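Tryptophan halogenase superfamily (Brevundimonas sp. BAL3, PDB 6FRL) catalyses flavin-dependent halogenation, preferring bromination over chlorination, probably on aromatic, indole-like substrates. Local coordinates at residues 91-96 with 268-273; 220-225 with 341-346; 237-242 with 327-332; 249-254 with 322-327; 392-397 with 419-424. All blocks are in the same frame, centred on the assembly; numbering follows the deposited sequence.

Contact 1: residues 91-96 with 268-273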
# COMPACT_ATOMS: atom_id res chain seq x y z
N LEU B 91 9.94 -28.62 6.93
CA LEU B 91 9.91 -30.09 7.01
C LEU B 91 9.24 -30.52 8.29
O LEU B 91 9.52 -29.95 9.37
CB LEU B 91 11.33 -30.68 6.95
CG LEU B 91 12.07 -30.36 5.64
CD1 LEU B 91 13.54 -30.76 5.68
CD2 LEU B 91 11.35 -31.00 4.47
N ASP B 92 8.29 -31.46 8.14
CA ASP B 92 7.60 -32.14 9.25
C ASP B 92 6.67 -31.25 10.10
O ASP B 92 6.40 -31.62 11.24
CB ASP B 92 8.59 -32.91 10.17
CG ASP B 92 9.51 -33.88 9.41
OD1 ASP B 92 9.17 -34.40 8.31
OD2 ASP B 92 10.60 -34.14 9.91
N TRP B 93 6.16 -30.12 9.58
CA TRP B 93 5.21 -29.27 10.36
C TRP B 93 3.77 -29.82 10.31
O TRP B 93 2.94 -29.46 11.15
CB TRP B 93 5.25 -27.78 9.92
CG TRP B 93 6.51 -27.08 10.33
CD1 TRP B 93 7.78 -27.33 9.87
CD2 TRP B 93 6.64 -26.05 11.32
NE1 TRP B 93 8.69 -26.51 10.51
CE2 TRP B 93 8.02 -25.72 11.41
CE3 TRP B 93 5.74 -25.37 12.15
CZ2 TRP B 93 8.50 -24.75 12.27
CZ3 TRP B 93 6.23 -24.39 13.01
CH2 TRP B 93 7.58 -24.09 13.06
N SER B 94 3.50 -30.65 9.31
CA SER B 94 2.18 -31.26 9.12
C SER B 94 2.13 -32.77 9.49
O SER B 94 1.10 -33.40 9.32
CB SER B 94 1.71 -31.03 7.68
OG SER B 94 1.24 -29.71 7.49
N GLY B 95 3.23 -33.30 10.04
CA GLY B 95 3.41 -34.72 10.28
C GLY B 95 4.62 -35.24 9.51
O GLY B 95 5.01 -34.64 8.50
N PRO B 96 5.23 -36.36 9.97
CA PRO B 96 6.33 -37.04 9.31
C PRO B 96 6.29 -37.08 7.77
O PRO B 96 5.31 -37.54 7.18
CB PRO B 96 6.23 -38.46 9.87
CG PRO B 96 5.83 -38.23 11.29
CD PRO B 96 5.05 -36.92 11.33
N THR B 268 17.16 -22.48 3.06
CA THR B 268 17.29 -22.71 4.50
C THR B 268 16.39 -23.89 4.86
O THR B 268 15.26 -23.99 4.33
CB THR B 268 16.88 -21.43 5.23
OG1 THR B 268 17.70 -20.36 4.78
CG2 THR B 268 17.02 -21.58 6.72
N ARG B 269 16.87 -24.78 5.72
CA ARG B 269 16.04 -25.89 6.24
C ARG B 269 15.42 -25.52 7.56
O ARG B 269 16.15 -25.11 8.45
CB ARG B 269 16.84 -27.16 6.45
CG ARG B 269 17.17 -27.92 5.19
CD ARG B 269 18.31 -28.91 5.43
NE ARG B 269 19.10 -29.08 4.22
CZ ARG B 269 18.72 -29.81 3.18
NH1 ARG B 269 17.55 -30.47 3.17
NH2 ARG B 269 19.53 -29.87 2.12
N VAL B 270 14.10 -25.65 7.68
CA VAL B 270 13.42 -25.48 8.98
C VAL B 270 12.62 -26.72 9.33
O VAL B 270 11.58 -26.94 8.75
CB VAL B 270 12.54 -24.23 9.02
CG1 VAL B 270 11.76 -24.15 10.33
CG2 VAL B 270 13.40 -22.97 8.88
N THR B 271 13.14 -27.51 10.27
CA THR B 271 12.63 -28.84 10.61
C THR B 271 11.94 -28.83 11.98
O THR B 271 12.57 -28.57 13.01
CB THR B 271 13.77 -29.89 10.62
OG1 THR B 271 14.41 -29.91 9.34
CG2 THR B 271 13.23 -31.30 10.94
N ALA B 272 10.63 -29.10 11.99
CA ALA B 272 9.89 -29.18 13.25
C ALA B 272 10.33 -30.41 14.05
O ALA B 272 10.47 -31.51 13.49
CB ALA B 272 8.39 -29.24 12.99
N ARG B 273 10.52 -30.22 15.36
CA ARG B 273 10.86 -31.30 16.30
C ARG B 273 9.79 -31.38 17.38
O ARG B 273 8.70 -30.82 17.20
CB ARG B 273 12.29 -31.10 16.88
CG ARG B 273 13.42 -30.94 15.86
CD ARG B 273 13.65 -32.20 15.06
NE ARG B 273 14.90 -32.13 14.30
CZ ARG B 273 15.22 -32.93 13.29
NH1 ARG B 273 14.40 -33.91 12.88
NH2 ARG B 273 16.40 -32.81 12.67
O HOH W 1 10.58 -33.97 12.56
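L91 is stitched to strand 268-273 by two backbone hydrogen bonds: its N donates to V270 O at 3.0 Å, and its O accepts from A272 N, also at 3.0 Å. The two bonds straddle T271, which pairs with L91 in parallel, and T271 CA adds a C-H...O contact to L91 O. A third, weak bond runs from the indole: W93 NE1 reaches V270 O at 3.4 Å, the oxygen lying at the ring edge and in its plane, so that V270 O serves two donors. These bonds close the end of strand 87-91 onto strand 268-273 in a mixed sheet. D92, with the positive phi of a left-handed conformation (67°), then turns the chain away toward strand 99-103.

The apolar part belongs mainly to the indole, whose CG stands beside the backbone N (chi1 -71°), from where the five-membered ring comes to lie under A272 CB. That carbon sits 3.7 Å from the ring centroid and 8° off the normal, a CH-pi contact that a small methyl suits because the backbone can approach so near. Farther along, W93 CZ2 meets V270 CG1 at 3.8 Å. An alanine in place of W93 would probably leave a gap against A272 CB and V270 CG1 and cost V270 O its second, weak donor. W412 and F90 meet the same indole edge-to-face.

A water completes the polar contacts, donating to D92 OD2 at 2.7 Å and to A272 O at 2.6 Å, while D92 OD1 accepts from G97 N within its own loop. Carboxylate oxygens suit this place because each can accept separately.

Contact 2: residues 220-225 with 341-346; sequences FVDCSG and GLSSGF
The carboxylate of D222 has S343 CB over one face, 3.6 Å from OD1, and the groups of its own turn at its edge. There S224 N meets D222 OD1 nearly head-on at 2.8 Å, while S224 OG uses the syn lone pair of the same oxygen; the other oxygen, OD2, accepts from V230 N and I231 N at the start of helix 229-234. Bonds to both oxygens thus fix the rotation of this buried carboxylate, and an aspartate, short and with two acceptors, fits the task.

The bond from D222 OD1 to the nitrogen two residues on makes an Asx turn, which ends strand 219-222. That strand lies next to strand 13-17, whose following turn carries a GxGxxG pattern of Rossmann type, as expected for a dinucleotide-binding fold and consistent with a flavin site.

Across the contact, S343 OG donates to D222 O at 2.7 Å, approaching from above the carbonyl plane, 47° out of it. It can do so because OG stands between the backbone N and the carbonyl carbon (chi1 64°). G225 O comes within 3.2 Å of S343 CA, and L342 CB lies 3.9 Å from G225 C. The backbone angles of G225 would push a CB against the preceding carbonyl, hence glycine. A water accepts from S343 N at 3.1 Å and weakly from G225 N. L342 N bonds a tartrate, probably from the crystallisation liquor, which may mark a pocket.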
# COMPACT_ATOMS: atom_id res chain seq x y z
N PHE B 220 21.69 9.92 18.92
CA PHE B 220 22.20 8.63 19.31
C PHE B 220 21.37 7.49 18.72
O PHE B 220 20.13 7.53 18.78
CB PHE B 220 22.20 8.53 20.85
CG PHE B 220 23.27 9.35 21.49
CD1 PHE B 220 23.10 10.72 21.65
CD2 PHE B 220 24.48 8.78 21.85
CE1 PHE B 220 24.12 11.49 22.18
CE2 PHE B 220 25.48 9.54 22.40
CZ PHE B 220 25.31 10.90 22.56
N VAL B 221 22.06 6.47 18.17
CA VAL B 221 21.41 5.23 17.74
C VAL B 221 21.84 4.11 18.67
O VAL B 221 23.03 3.85 18.81
CB VAL B 221 21.75 4.82 16.28
CG1 VAL B 221 20.81 3.73 15.82
CG2 VAL B 221 21.67 6.01 15.33
N ASP B 222 20.88 3.45 19.30
CA ASP B 222 21.18 2.36 20.22
C ASP B 222 21.19 1.08 19.42
O ASP B 222 20.14 0.60 19.00
CB ASP B 222 20.14 2.30 21.34
CG ASP B 222 20.45 1.26 22.41
OD1 ASP B 222 21.23 0.34 22.17
OD2 ASP B 222 19.87 1.37 23.51
N CYS B 223 22.40 0.54 19.21
CA CYS B 223 22.61 -0.80 18.67
C CYS B 223 23.32 -1.65 19.70
O CYS B 223 24.09 -2.58 19.35
CB CYS B 223 23.45 -0.74 17.38
SG CYS B 223 22.78 0.33 16.08
N SER B 224 23.07 -1.37 20.97
CA SER B 224 23.69 -2.12 22.08
C SER B 224 23.21 -3.56 22.25
O SER B 224 23.84 -4.29 23.01
CB SER B 224 23.49 -1.38 23.40
OG SER B 224 22.12 -1.36 23.81
N GLY B 225 22.12 -3.96 21.61
CA GLY B 225 21.60 -5.34 21.72
C GLY B 225 20.43 -5.43 22.69
O GLY B 225 19.85 -4.42 23.06
N GLY B 341 17.82 -2.70 15.56
CA GLY B 341 18.16 -4.09 15.88
C GLY B 341 17.54 -4.58 17.19
O GLY B 341 16.49 -4.09 17.58
N LEU B 342 18.23 -5.50 17.89
CA LEU B 342 17.73 -6.16 19.13
C LEU B 342 17.30 -5.23 20.27
O LEU B 342 16.38 -5.59 21.05
CB LEU B 342 18.73 -7.16 19.69
CG LEU B 342 19.07 -8.48 19.00
CD1 LEU B 342 20.04 -9.33 19.86
CD2 LEU B 342 17.79 -9.24 18.75
N SER B 343 17.92 -4.06 20.36
CA SER B 343 17.50 -3.05 21.32
C SER B 343 16.06 -2.59 21.11
O SER B 343 15.45 -2.10 22.06
CB SER B 343 18.43 -1.82 21.27
OG SER B 343 18.38 -1.15 20.03
N SER B 344 15.54 -2.72 19.90
CA SER B 344 14.13 -2.33 19.58
C SER B 344 13.13 -3.51 19.65
O SER B 344 11.92 -3.29 19.57
CB SER B 344 14.05 -1.69 18.18
OG SER B 344 14.31 -2.68 17.19
N GLY B 345 13.62 -4.74 19.80
CA GLY B 345 12.73 -5.90 19.97
C GLY B 345 13.29 -7.18 19.39
O GLY B 345 14.41 -7.21 18.89
N PHE B 346 12.51 -8.24 19.48
CA PHE B 346 12.99 -9.56 19.07
C PHE B 346 11.88 -10.49 18.62
O PHE B 346 10.87 -10.66 19.29
CB PHE B 346 13.75 -10.21 20.22
CG PHE B 346 14.24 -11.59 19.88
CD1 PHE B 346 15.33 -11.77 19.03
CD2 PHE B 346 13.58 -12.69 20.34
CE1 PHE B 346 15.77 -13.01 18.68
CE2 PHE B 346 14.02 -13.96 20.01
CZ PHE B 346 15.13 -14.12 19.19
O HOH W 2 20.40 -3.32 18.74

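Contact 3: residues 237-242 with 327-332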
# COMPACT_ATOMS: atom_id res chain seq x y z
N VAL B 237 12.58 3.50 28.58
CA VAL B 237 11.52 2.97 27.71
C VAL B 237 11.24 1.48 28.01
O VAL B 237 12.16 0.66 28.11
CB VAL B 237 11.86 3.18 26.20
CG1 VAL B 237 10.82 2.51 25.31
CG2 VAL B 237 11.91 4.66 25.88
N GLY B 238 9.96 1.15 28.13
CA GLY B 238 9.53 -0.22 28.49
C GLY B 238 9.45 -1.24 27.35
O GLY B 238 9.73 -0.93 26.20
N PHE B 239 9.05 -2.45 27.70
CA PHE B 239 9.04 -3.61 26.81
C PHE B 239 7.65 -4.29 26.74
O PHE B 239 7.13 -4.67 27.79
CB PHE B 239 10.08 -4.64 27.28
CG PHE B 239 10.47 -5.62 26.22
CD1 PHE B 239 11.36 -5.26 25.23
CD2 PHE B 239 9.93 -6.89 26.20
CE1 PHE B 239 11.72 -6.15 24.23
CE2 PHE B 239 10.27 -7.80 25.17
CZ PHE B 239 11.17 -7.42 24.19
N GLU B 240 7.07 -4.43 25.54
CA GLU B 240 5.84 -5.21 25.37
C GLU B 240 6.21 -6.66 25.15
O GLU B 240 6.70 -7.02 24.06
CB GLU B 240 4.96 -4.77 24.17
CG GLU B 240 4.78 -3.28 23.94
CD GLU B 240 3.92 -2.60 24.96
OE1 GLU B 240 4.45 -1.74 25.67
OE2 GLU B 240 2.72 -2.93 25.01
N ASP B 241 5.95 -7.50 26.16
CA ASP B 241 6.29 -8.92 26.07
C ASP B 241 5.25 -9.65 25.25
O ASP B 241 4.06 -9.38 25.38
CB ASP B 241 6.39 -9.57 27.45
CG ASP B 241 7.39 -10.70 27.47
OD1 ASP B 241 6.98 -11.86 27.18
OD2 ASP B 241 8.59 -10.44 27.72
N TRP B 242 5.71 -10.57 24.39
CA TRP B 242 4.84 -11.33 23.49
C TRP B 242 4.94 -12.87 23.68
O TRP B 242 4.41 -13.62 22.84
CB TRP B 242 5.14 -10.94 22.02
CG TRP B 242 4.59 -9.58 21.57
CD1 TRP B 242 3.62 -8.83 22.17
CD2 TRP B 242 4.97 -8.87 20.40
NE1 TRP B 242 3.38 -7.68 21.45
CE2 TRP B 242 4.20 -7.68 20.37
CE3 TRP B 242 5.90 -9.11 19.39
CZ2 TRP B 242 4.33 -6.74 19.34
CZ3 TRP B 242 6.02 -8.17 18.37
CH2 TRP B 242 5.23 -7.00 18.35
N GLY B 327 9.07 -9.89 21.56
CA GLY B 327 8.38 -8.66 21.90
C GLY B 327 9.05 -7.46 21.31
O GLY B 327 10.03 -7.59 20.58
N ARG B 328 8.53 -6.29 21.64
CA ARG B 328 9.06 -5.05 21.11
C ARG B 328 9.18 -4.00 22.20
O ARG B 328 8.36 -3.91 23.12
CB ARG B 328 8.20 -4.52 19.94
CG ARG B 328 6.89 -3.88 20.37
CD ARG B 328 6.06 -3.41 19.20
NE ARG B 328 4.84 -2.83 19.70
CZ ARG B 328 4.74 -1.63 20.27
NH1 ARG B 328 5.80 -0.82 20.41
NH2 ARG B 328 3.56 -1.22 20.73
N ARG B 329 10.23 -3.19 22.07
CA ARG B 329 10.41 -1.94 22.81
C ARG B 329 9.16 -1.06 22.63
O ARG B 329 8.65 -0.94 21.52
CB ARG B 329 11.66 -1.25 22.22
CG ARG B 329 12.14 0.02 22.90
CD ARG B 329 12.65 -0.27 24.29
NE ARG B 329 13.68 -1.30 24.37
CZ ARG B 329 14.06 -1.88 25.50
NH1 ARG B 329 13.48 -1.59 26.69
NH2 ARG B 329 15.03 -2.79 25.44
N SER B 330 8.65 -0.46 23.70
CA SER B 330 7.35 0.23 23.64
C SER B 330 7.30 1.41 22.67
O SER B 330 6.28 1.66 22.03
CB SER B 330 6.93 0.68 25.05
OG SER B 330 6.81 -0.45 25.89
N GLN B 331 8.39 2.16 22.60
CA GLN B 331 8.60 3.14 21.56
C GLN B 331 10.05 2.95 21.10
O GLN B 331 10.94 2.84 21.91
CB GLN B 331 8.24 4.55 22.03
CG GLN B 331 9.25 5.37 22.80
CD GLN B 331 8.62 6.67 23.35
OE1 GLN B 331 7.81 6.59 24.27
NE2 GLN B 331 8.96 7.85 22.78
N ALA B 332 10.28 2.82 19.81
CA ALA B 332 11.62 2.55 19.32
C ALA B 332 12.49 3.80 19.30
O ALA B 332 13.72 3.70 19.31
CB ALA B 332 11.60 1.88 17.94
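E240 and R328 form the hydrogen-bonded pair of two short antiparallel strands: E240 N donates to R328 O at 2.8 Å, and R328 N returns a bond to E240 O at 3.1 Å. Strand 327-329 is the middle of a three-stranded sheet, between 239-241 and 345-346. Beyond the pair S330 N satisfies G238 O. The S330 hydroxyl donates to E240 OE1 at 2.7 Å, on the anti lone pair; the bend at chi2 (-71°) brings the glutamate CD round toward S330.

R329 bends back twice, bringing NH1 within 3.0 Å of V237 O, above that carbonyl's plane; its NE is taken by S343 O. R328, extended instead, turns its NH1 to S330 O at 3.0 Å, with E240 CG over one guanidinium face.

At G327 a CB would run into E240 O and the F239 ring and jam against the preceding carbonyl, hence glycine; its CA rests over one face of the W242 indole, 3.6 Å from CE3. W242 CZ2 and CH2 touch R328 CD where the side chains cross.

R329 thus ties a carbonyl across the contact, R328 one of its own segment. E240 OE2, 4.7 Å from R328 NH2, would probably add attraction without direct pairing.

Contact 4: residues 249-254 with 322-327; sequences DAAYAV and IPFRPG
F324 reaches across to strand 250-257 with every part of its side chain. Its CB rests 3.6 Å from D249 C, beside the peptide that leads into A250. The first torsion leaves CG beside the backbone N (chi1 -94°, well beyond the staggered value), and from there the ring lies over the backbone, with A250 O and A251 N over one face. CD2 is the atom nearest A250 O, at 4.2 Å. At the far end A251 CB lies 3.4 Å from F324 CE1 and also touches CZ. The small methyl of A251 lies against the ring face near this rim; alanine suits the place by letting ring and strand approach closely. F346 joins this ring edge-to-face. An alanine in place of F324 would probably leave A251 CB and the F346 ring without their aromatic partner and open a gap beside the sheet.

A251 N donates to I322 O at 3.0 Å, and I322 N to A251 O at 2.8 Å. I322 and A251 share a face of the sheet, where I322 CD1 comes to 4.4 Å from A253 CB. P323, paired with A250 in the non-hydrogen-bonded position, needs no N-H there, so a proline is tolerated.

This antiparallel pair includes the outermost strand of a mixed sheet; at the start of strand 250-257, D249 and A250 both face F293 of its other neighbour, strand 286-293, a classic beta bulge.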
# COMPACT_ATOMS: atom_id res chain seq x y z
N ASP B 249 10.81 -20.12 24.02
CA ASP B 249 11.46 -19.18 24.94
C ASP B 249 12.98 -19.40 25.12
O ASP B 249 13.58 -18.80 25.99
CB ASP B 249 10.73 -19.25 26.29
CG ASP B 249 11.00 -20.55 27.04
OD1 ASP B 249 11.19 -21.61 26.42
OD2 ASP B 249 11.02 -20.52 28.28
N ALA B 250 13.60 -20.23 24.27
CA ALA B 250 15.04 -20.48 24.36
C ALA B 250 15.56 -20.99 23.03
O ALA B 250 14.77 -21.41 22.16
CB ALA B 250 15.31 -21.52 25.43
N ALA B 251 16.89 -20.97 22.87
CA ALA B 251 17.51 -21.51 21.69
C ALA B 251 18.96 -21.93 21.89
O ALA B 251 19.69 -21.32 22.67
CB ALA B 251 17.42 -20.50 20.55
N TYR B 252 19.38 -22.97 21.15
CA TYR B 252 20.76 -23.37 21.05
C TYR B 252 21.26 -23.16 19.61
O TYR B 252 20.56 -23.48 18.65
CB TYR B 252 20.90 -24.85 21.41
CG TYR B 252 21.02 -25.15 22.90
CD1 TYR B 252 22.17 -24.82 23.59
CD2 TYR B 252 20.01 -25.82 23.58
CE1 TYR B 252 22.30 -25.13 24.93
CE2 TYR B 252 20.13 -26.14 24.92
CZ TYR B 252 21.27 -25.79 25.59
OH TYR B 252 21.40 -26.08 26.95
N ALA B 253 22.47 -22.61 19.46
CA ALA B 253 23.08 -22.47 18.13
C ALA B 253 24.47 -23.06 18.15
O ALA B 253 25.16 -23.01 19.18
CB ALA B 253 23.14 -21.01 17.71
N VAL B 254 24.88 -23.60 17.01
CA VAL B 254 26.19 -24.18 16.87
C VAL B 254 26.58 -24.17 15.38
O VAL B 254 25.77 -24.57 14.51
CB VAL B 254 26.23 -25.61 17.47
CG1 VAL B 254 25.25 -26.55 16.77
CG2 VAL B 254 27.63 -26.22 17.41
N ILE B 322 20.92 -19.36 24.25
CA ILE B 322 20.52 -17.96 24.11
C ILE B 322 19.10 -17.83 24.68
O ILE B 322 18.22 -18.64 24.32
CB ILE B 322 20.50 -17.50 22.64
CG1 ILE B 322 21.74 -17.97 21.88
CG2 ILE B 322 20.39 -15.98 22.57
CD1 ILE B 322 21.63 -17.89 20.36
N PRO B 323 18.88 -16.88 25.63
CA PRO B 323 17.49 -16.55 25.97
C PRO B 323 16.76 -15.77 24.86
O PRO B 323 17.33 -14.89 24.18
CB PRO B 323 17.60 -15.72 27.27
CG PRO B 323 18.90 -16.14 27.86
CD PRO B 323 19.81 -16.47 26.70
N PHE B 324 15.51 -16.16 24.67
CA PHE B 324 14.64 -15.57 23.70
C PHE B 324 13.67 -14.84 24.56
O PHE B 324 13.22 -15.38 25.56
CB PHE B 324 13.88 -16.66 22.95
CG PHE B 324 14.52 -17.08 21.67
CD1 PHE B 324 15.89 -16.89 21.43
CD2 PHE B 324 13.74 -17.67 20.68
CE1 PHE B 324 16.46 -17.27 20.23
CE2 PHE B 324 14.30 -18.06 19.48
CZ PHE B 324 15.66 -17.87 19.25
N ARG B 325 13.36 -13.63 24.17
CA ARG B 325 12.27 -12.93 24.79
C ARG B 325 11.51 -12.13 23.71
O ARG B 325 11.80 -10.98 23.47
CB ARG B 325 12.80 -12.09 25.93
CG ARG B 325 11.68 -11.54 26.78
CD ARG B 325 12.19 -10.40 27.65
NE ARG B 325 11.16 -9.91 28.55
CZ ARG B 325 11.34 -8.94 29.43
NH1 ARG B 325 10.33 -8.58 30.22
NH2 ARG B 325 12.52 -8.32 29.52
N PRO B 326 10.53 -12.77 23.05
CA PRO B 326 9.77 -12.17 21.96
C PRO B 326 9.01 -10.93 22.37
O PRO B 326 8.35 -10.93 23.42
CB PRO B 326 8.75 -13.24 21.60
CG PRO B 326 9.24 -14.49 22.19
CD PRO B 326 10.05 -14.12 23.37
N GLY B 327 9.07 -9.89 21.56
CA GLY B 327 8.38 -8.66 21.90
C GLY B 327 9.05 -7.46 21.31
O GLY B 327 10.03 -7.59 20.58

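Contact 5: residues 392-397 with 419-424; sequences RVRDFI and PVPETL
A salt-bridge network on helix 376-402 meets the first turn of helix 422-434 through D395 and T423. T423 OG1 donates to D395 OD2 at 2.6 Å, on the syn side and 20° out of the carboxylate plane. The same oxygen accepts R392 NH2 at 3.0 Å from above that plane, 50° out of it, although D395 OD2 itself lies in the plane of the guanidinium. R394 takes the other oxygen side-on, NE and NH2 both reaching D395 OD1 at 3.0 Å from one face. Two arginines and a threonine thus grip the buried carboxylate by both oxygens; the flanking positive charges would probably stabilise it as an anion, as may the nearby N-terminal end of helix 422-434.

T423 suits this place because its hydroxyl, held between the backbone N and the carbonyl carbon (chi1 42°), turns toward D395. P421, at the N-cap position, needs no N-H and offers a rigid ring instead: its CG lies over one face of the R394 guanidinium, 3.8 Å from NH2, and 3.7 Å from D395 OD1. A methyl of L424, CD2, packs against D395 O at 3.7 Å.

Around this junction, R394 makes a cation-pi contact with W242, T423 O accepts from Y440 OH, and L424 packs on W450 of helix 447-456 and on I398, so that helix 376-402 is bound on one side to helix 422-434 and reaches W242, just after strand 239-241.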
# COMPACT_ATOMS: atom_id res chain seq x y z
N ARG B 392 2.88 -7.02 12.43
CA ARG B 392 2.65 -7.73 11.16
C ARG B 392 3.61 -8.92 10.96
O ARG B 392 3.21 -9.95 10.46
CB ARG B 392 2.65 -6.77 9.98
CG ARG B 392 1.65 -5.63 10.05
CD ARG B 392 0.23 -6.07 9.86
NE ARG B 392 -0.30 -6.79 11.02
CZ ARG B 392 -0.70 -6.22 12.15
NH1 ARG B 392 -0.66 -4.89 12.32
NH2 ARG B 392 -1.15 -7.00 13.14
N VAL B 393 4.85 -8.81 11.45
CA VAL B 393 5.79 -9.96 11.39
C VAL B 393 5.46 -11.02 12.44
O VAL B 393 5.51 -12.24 12.17
CB VAL B 393 7.26 -9.51 11.53
CG1 VAL B 393 8.23 -10.69 11.59
CG2 VAL B 393 7.64 -8.57 10.38
N ARG B 394 5.17 -10.57 13.65
CA ARG B 394 4.65 -11.47 14.69
C ARG B 394 3.50 -12.39 14.21
O ARG B 394 3.58 -13.62 14.33
CB ARG B 394 4.20 -10.65 15.90
CG ARG B 394 3.64 -11.43 17.08
CD ARG B 394 2.78 -10.52 17.91
NE ARG B 394 1.64 -9.97 17.16
CZ ARG B 394 0.82 -9.02 17.61
NH1 ARG B 394 1.01 -8.51 18.82
NH2 ARG B 394 -0.18 -8.59 16.84
N ASP B 395 2.46 -11.78 13.65
CA ASP B 395 1.29 -12.50 13.13
C ASP B 395 1.65 -13.52 12.06
O ASP B 395 1.14 -14.63 12.08
CB ASP B 395 0.24 -11.53 12.58
CG ASP B 395 -0.45 -10.73 13.68
OD1 ASP B 395 -0.08 -10.88 14.87
OD2 ASP B 395 -1.34 -9.94 13.34
N PHE B 396 2.52 -13.17 11.12
CA PHE B 396 2.99 -14.16 10.15
C PHE B 396 3.67 -15.33 10.84
O PHE B 396 3.41 -16.48 10.49
CB PHE B 396 3.91 -13.51 9.10
CG PHE B 396 4.25 -14.40 7.93
CD1 PHE B 396 3.24 -14.91 7.13
CD2 PHE B 396 5.58 -14.66 7.59
CE1 PHE B 396 3.55 -15.72 6.02
CE2 PHE B 396 5.89 -15.46 6.50
CZ PHE B 396 4.86 -16.00 5.71
N ILE B 397 4.54 -15.05 11.83
CA ILE B 397 5.23 -16.12 12.59
C ILE B 397 4.22 -17.01 13.35
O ILE B 397 4.26 -18.23 13.26
CB ILE B 397 6.32 -15.56 13.54
CG1 ILE B 397 7.48 -15.01 12.68
CG2 ILE B 397 6.83 -16.64 14.49
CD1 ILE B 397 8.44 -14.09 13.39
N PRO B 419 -5.05 -19.18 21.63
CA PRO B 419 -5.59 -17.95 21.05
C PRO B 419 -4.51 -17.13 20.29
O PRO B 419 -3.33 -17.28 20.55
CB PRO B 419 -6.16 -17.19 22.26
CG PRO B 419 -5.48 -17.75 23.44
CD PRO B 419 -4.93 -19.12 23.09
N VAL B 420 -4.95 -16.32 19.33
CA VAL B 420 -4.07 -15.56 18.46
C VAL B 420 -4.65 -14.17 18.31
O VAL B 420 -5.86 -13.97 18.46
CB VAL B 420 -3.88 -16.23 17.05
CG1 VAL B 420 -3.53 -17.70 17.17
CG2 VAL B 420 -5.11 -16.10 16.17
N PRO B 421 -3.81 -13.19 18.01
CA PRO B 421 -4.34 -11.85 17.88
C PRO B 421 -5.53 -11.78 16.92
O PRO B 421 -5.60 -12.56 15.96
CB PRO B 421 -3.14 -11.06 17.35
CG PRO B 421 -1.95 -11.80 17.87
CD PRO B 421 -2.35 -13.24 17.79
N GLU B 422 -6.46 -10.87 17.20
CA GLU B 422 -7.61 -10.56 16.34
C GLU B 422 -7.22 -10.21 14.90
O GLU B 422 -7.94 -10.57 13.97
CB GLU B 422 -8.48 -9.44 16.97
CG GLU B 422 -9.29 -8.60 15.96
CD GLU B 422 -10.62 -8.05 16.52
OE1 GLU B 422 -10.65 -7.61 17.70
OE2 GLU B 422 -11.62 -8.08 15.75
N THR B 423 -6.13 -9.49 14.72
CA THR B 423 -5.62 -9.18 13.36
C THR B 423 -5.39 -10.45 12.49
O THR B 423 -5.73 -10.46 11.30
CB THR B 423 -4.31 -8.38 13.44
OG1 THR B 423 -3.50 -8.94 14.46
CG2 THR B 423 -4.58 -6.93 13.79
N LEU B 424 -4.87 -11.51 13.12
CA LEU B 424 -4.67 -12.80 12.49
C LEU B 424 -5.95 -13.63 12.36
O LEU B 424 -6.10 -14.40 11.38
CB LEU B 424 -3.63 -13.61 13.26
CG LEU B 424 -3.24 -14.96 12.64
CD1 LEU B 424 -2.72 -14.77 11.20
CD2 LEU B 424 -2.18 -15.61 13.51

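From the N terminus, contact 1 opens first, at 91-96, and closes only at 268-273, after contacts 2, 3 and 4 have opened in turn at 220-225, 237-242 and 249-254; it therefore crosses all three. These then close in reverse order: contact 4 at 322-327, contact 3 at 327-332, with G327 common to both, and contact 2 at 341-346. They are nested, 4 within 3 and 3 within 2. Contacts 1 and 4 lie on the same mixed seven-strand sheet, about 19 Å apart between centres, while contacts 2 and 3 meet on the small antiparallel sheet beside the Rossmann-type sheet. Contact 5 follows in series, a short helical loop reaching contact 3 through R394 and W242.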